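NAD-dependent protein deacylase 2 (Archaeoglobus fulgidus, PDB 1YC2) removes acetyl groups from lysines of proteins such as the chromatin protein Alba, consuming NAD and releasing nicotinamide and O-acetyl-ADP-ribose. Local coordinates at residues 98-103 with 116-121. Residues are numbered along the deposited sequence; the frame is centred on the assembly and turned at random.
Sequences ITQNID and ELHGSM. With NCA (nicotinamide), chain K; NAD (nicotinamide-adenine-dinucleotide), chain J.
Thr99 and Glu116 pair in parallel at the edge of the sirtuin Rossmann-fold sheet, where Leu117 N donates to Thr99 O (3.1 Å). The chains part at Asn101, where bridging water 1 donates to Asn101 O and Gly119 O and accepts from His118 N. They meet again where Met121 N donates to Ile102 O (3.3 Å). Residues 100-103 line the NAD and nicotinamide site, and His118 nears the NAD ribose. Ile98 CG2 packs on Leu117 CD1, and both side chains touch Ala177 of helix 171-183. Gln100 runs alongside His118, the predicted proton acceptor. Gln100 CG lies over one imidazole face, 4.3 Å from the His118 ring centroid, in a CH-pi contact; amide and ring planes are 27° apart. Gln100 CG sits anti to its own carbonyl carbon (chi1 -87°), and the extended chain carries NE2 to weak hydrogen bonds with NAD O5D and O2N. With an alanine here, the imidazole face would probably be less covered and both NAD oxygens left without this amide donor. Ile102 CD1 meets Met121 CG, and Ile102 CG2 meets Gly119 O. The nicotinamide amide is held at both ends: Ile102 N donates to NCA O7 (2.8 Å), and NCA N7 to Asp103 OD1 (3.0 Å).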
loop_
_atom_site.group_PDB
_atom_site.type_symbol
_atom_site.label_atom_id
_atom_site.label_comp_id
_atom_site.label_asym_id
_atom_site.label_seq_id
_atom_site.Cartn_x
_atom_site.Cartn_y
_atom_site.Cartn_z
ATOM N N ILE A 98 4.040 -3.159 5.625
ATOM C CA ILE A 98 4.662 -2.052 4.921
ATOM C C ILE A 98 3.883 -1.968 3.617
ATOM O O ILE A 98 3.768 -2.958 2.892
ATOM C CB ILE A 98 6.145 -2.334 4.604
ATOM C CG1 ILE A 98 6.893 -2.692 5.887
ATOM C CG2 ILE A 98 6.769 -1.117 3.955
ATOM C CD1 ILE A 98 8.337 -3.091 5.648
ATOM N N THR A 99 3.329 -0.803 3.318
ATOM C CA THR A 99 2.564 -0.677 2.088
ATOM C C THR A 99 2.938 0.571 1.317
ATOM O O THR A 99 3.476 1.519 1.884
ATOM C CB THR A 99 1.036 -0.629 2.369
ATOM O OG1 THR A 99 0.320 -0.718 1.133
ATOM C CG2 THR A 99 0.653 0.687 3.058
ATOM N N GLN A 100 2.651 0.544 0.018
ATOM C CA GLN A 100 2.893 1.675 -0.866
ATOM C C GLN A 100 1.556 2.314 -1.205
ATOM O O GLN A 100 1.509 3.367 -1.837
ATOM C CB GLN A 100 3.581 1.232 -2.160
ATOM C CG GLN A 100 5.089 1.186 -2.039
ATOM C CD GLN A 100 5.793 0.981 -3.368
ATOM O OE1 GLN A 100 7.026 0.999 -3.434
ATOM N NE2 GLN A 100 5.019 0.785 -4.431
ATOM N N ASN A 101 0.471 1.670 -0.789
ATOM C CA ASN A 101 -0.866 2.181 -1.057
ATOM C C ASN A 101 -1.206 3.352 -0.137
ATOM O O ASN A 101 -0.674 3.465 0.959
ATOM C CB ASN A 101 -1.904 1.072 -0.866
ATOM C CG ASN A 101 -1.628 -0.132 -1.735
ATOM O OD1 ASN A 101 -0.989 -0.018 -2.780
ATOM N ND2 ASN A 101 -2.124 -1.294 -1.320
ATOM N N ILE A 102 -2.100 4.217 -0.588
ATOM C CA ILE A 102 -2.513 5.374 0.196
ATOM C C ILE A 102 -3.982 5.231 0.583
ATOM O O ILE A 102 -4.585 6.177 1.081
ATOM C CB ILE A 102 -2.394 6.663 -0.631
ATOM C CG1 ILE A 102 -3.330 6.566 -1.842
ATOM C CG2 ILE A 102 -0.955 6.883 -1.053
ATOM C CD1 ILE A 102 -3.328 7.765 -2.744
ATOM N N ASP A 103 -4.553 4.052 0.356
ATOM C CA ASP A 103 -5.965 3.823 0.635
ATOM C C ASP A 103 -6.361 3.500 2.073
ATOM O O ASP A 103 -7.538 3.518 2.396
ATOM C CB ASP A 103 -6.504 2.734 -0.306
ATOM C CG ASP A 103 -5.787 1.405 -0.145
ATOM O OD1 ASP A 103 -5.804 0.620 -1.118
ATOM O OD2 ASP A 103 -5.219 1.139 0.942
ATOM N N GLU A 116 3.384 3.461 6.007
ATOM C CA GLU A 116 2.960 3.951 4.699
ATOM C C GLU A 116 4.038 4.725 3.950
ATOM O O GLU A 116 4.204 5.925 4.147
ATOM C CB GLU A 116 1.698 4.803 4.867
ATOM C CG GLU A 116 0.510 4.021 5.449
ATOM C CD GLU A 116 -0.701 4.906 5.755
ATOM O OE1 GLU A 116 -1.825 4.574 5.309
ATOM O OE2 GLU A 116 -0.524 5.934 6.448
ATOM N N LEU A 117 4.746 4.029 3.065
ATOM C CA LEU A 117 5.838 4.624 2.294
ATOM C C LEU A 117 5.484 5.822 1.404
ATOM O O LEU A 117 6.338 6.663 1.128
ATOM C CB LEU A 117 6.509 3.543 1.448
ATOM C CG LEU A 117 6.961 2.331 2.265
ATOM C CD1 LEU A 117 7.496 1.260 1.343
ATOM C CD2 LEU A 117 8.016 2.754 3.269
ATOM N N HIS A 118 4.243 5.904 0.945
ATOM C CA HIS A 118 3.847 7.024 0.101
ATOM C C HIS A 118 2.825 7.924 0.781
ATOM O O HIS A 118 2.178 8.724 0.122
ATOM C CB HIS A 118 3.276 6.528 -1.236
ATOM C CG HIS A 118 4.279 5.847 -2.116
ATOM N ND1 HIS A 118 5.641 5.992 -1.950
ATOM C CD2 HIS A 118 4.117 5.042 -3.192
ATOM C CE1 HIS A 118 6.274 5.303 -2.885
ATOM N NE2 HIS A 118 5.373 4.717 -3.651
ATOM N N GLY A 119 2.692 7.796 2.097
ATOM C CA GLY A 119 1.725 8.602 2.824
ATOM C C GLY A 119 0.318 8.042 2.695
ATOM O O GLY A 119 0.142 6.858 2.406
ATOM N N SER A 120 -0.690 8.880 2.910
ATOM C CA SER A 120 -2.071 8.430 2.789
ATOM C C SER A 120 -3.076 9.567 2.634
ATOM O O SER A 120 -2.751 10.736 2.823
ATOM C CB SER A 120 -2.457 7.573 3.993
ATOM O OG SER A 120 -2.538 8.356 5.167
ATOM N N MET A 121 -4.302 9.201 2.281
ATOM C CA MET A 121 -5.390 10.152 2.093
ATOM C C MET A 121 -6.096 10.527 3.404
ATOM O O MET A 121 -7.053 11.289 3.397
ATOM C CB MET A 121 -6.414 9.567 1.117
ATOM C CG MET A 121 -5.940 9.492 -0.319
ATOM S SD MET A 121 -5.471 11.121 -0.962
ATOM C CE MET A 121 -7.098 11.892 -1.181
HETATM N N1 NCA K . -3.000 2.835 -7.607
HETATM C C2 NCA K . -3.380 2.248 -6.309
HETATM C C3 NCA K . -3.299 3.012 -5.084
HETATM C C4 NCA K . -2.805 4.400 -5.269
HETATM C C5 NCA K . -2.432 4.982 -6.526
HETATM C C6 NCA K . -2.536 4.184 -7.698
HETATM C C7 NCA K . -3.691 2.455 -3.673
HETATM O O7 NCA K . -3.582 3.195 -2.689
HETATM N N7 NCA K . -4.128 1.228 -3.544
HETATM P PA NAD J . 2.198 -1.966 -9.526
HETATM O O1A NAD J . 3.505 -1.709 -10.172
HETATM O O2A NAD J . 0.949 -1.561 -10.238
HETATM O O5B NAD J . 2.186 -3.519 -9.162
HETATM C C5B NAD J . 0.996 -4.224 -8.671
HETATM C C4B NAD J . 1.221 -5.718 -8.881
HETATM O O4B NAD J . 0.002 -6.386 -8.378
HETATM C C3B NAD J . 1.354 -6.203 -10.371
HETATM O O3B NAD J . 2.646 -6.860 -10.549
HETATM C C2B NAD J . 0.175 -7.128 -10.639
HETATM O O2B NAD J . 0.373 -8.196 -11.503
HETATM C C1B NAD J . -0.253 -7.512 -9.205
HETATM N N9A NAD J . -1.690 -7.759 -9.081
HETATM C C8A NAD J . -2.804 -7.301 -9.774
HETATM N N7A NAD J . -3.946 -7.780 -9.311
HETATM C C5A NAD J . -3.659 -8.587 -8.276
HETATM C C6A NAD J . -4.488 -9.401 -7.349
HETATM N N6A NAD J . -5.804 -9.453 -7.422
HETATM N N1A NAD J . -3.772 -10.108 -6.395
HETATM C C2A NAD J . -2.431 -10.101 -6.261
HETATM N N3A NAD J . -1.601 -9.347 -7.108
HETATM C C4A NAD J . -2.255 -8.602 -8.104
HETATM O O3 NAD J . 2.162 -1.264 -8.114
HETATM P PN NAD J . 3.206 -1.265 -6.879
HETATM O O1N NAD J . 3.955 -2.531 -6.881
HETATM O O2N NAD J . 2.406 -0.881 -5.679
HETATM O O5D NAD J . 4.212 -0.095 -7.367
HETATM C C5D NAD J . 3.714 1.271 -7.449
HETATM C C4D NAD J . 4.804 2.237 -7.728
HETATM O O4D NAD J . 5.732 1.686 -8.756
HETATM C C3D NAD J . 4.304 3.593 -8.315
HETATM O O3D NAD J . 5.022 4.698 -7.728
HETATM C C2D NAD J . 4.576 3.466 -9.833
HETATM O O2D NAD J . 4.681 4.707 -10.478
HETATM C C1D NAD J . 5.889 2.595 -9.874
HETATM N N1N NAD J . 6.066 1.777 -11.131
HETATM C C2N NAD J . 6.835 2.386 -12.203
HETATM C C3N NAD J . 7.071 1.750 -13.358
HETATM C C7N NAD J . 7.869 2.399 -14.483
HETATM O O7N NAD J . 8.349 1.658 -15.379
HETATM N N7N NAD J . 8.029 3.739 -14.499
HETATM C C4N NAD J . 6.528 0.349 -13.573
HETATM C C5N NAD J . 5.729 -0.288 -12.475
HETATM C C6N NAD J . 5.516 0.445 -11.274
HETATM O O HOH W 1 1.793 4.837 1.365
HETATM O O HOH W 2 -2.468 3.178 3.226
#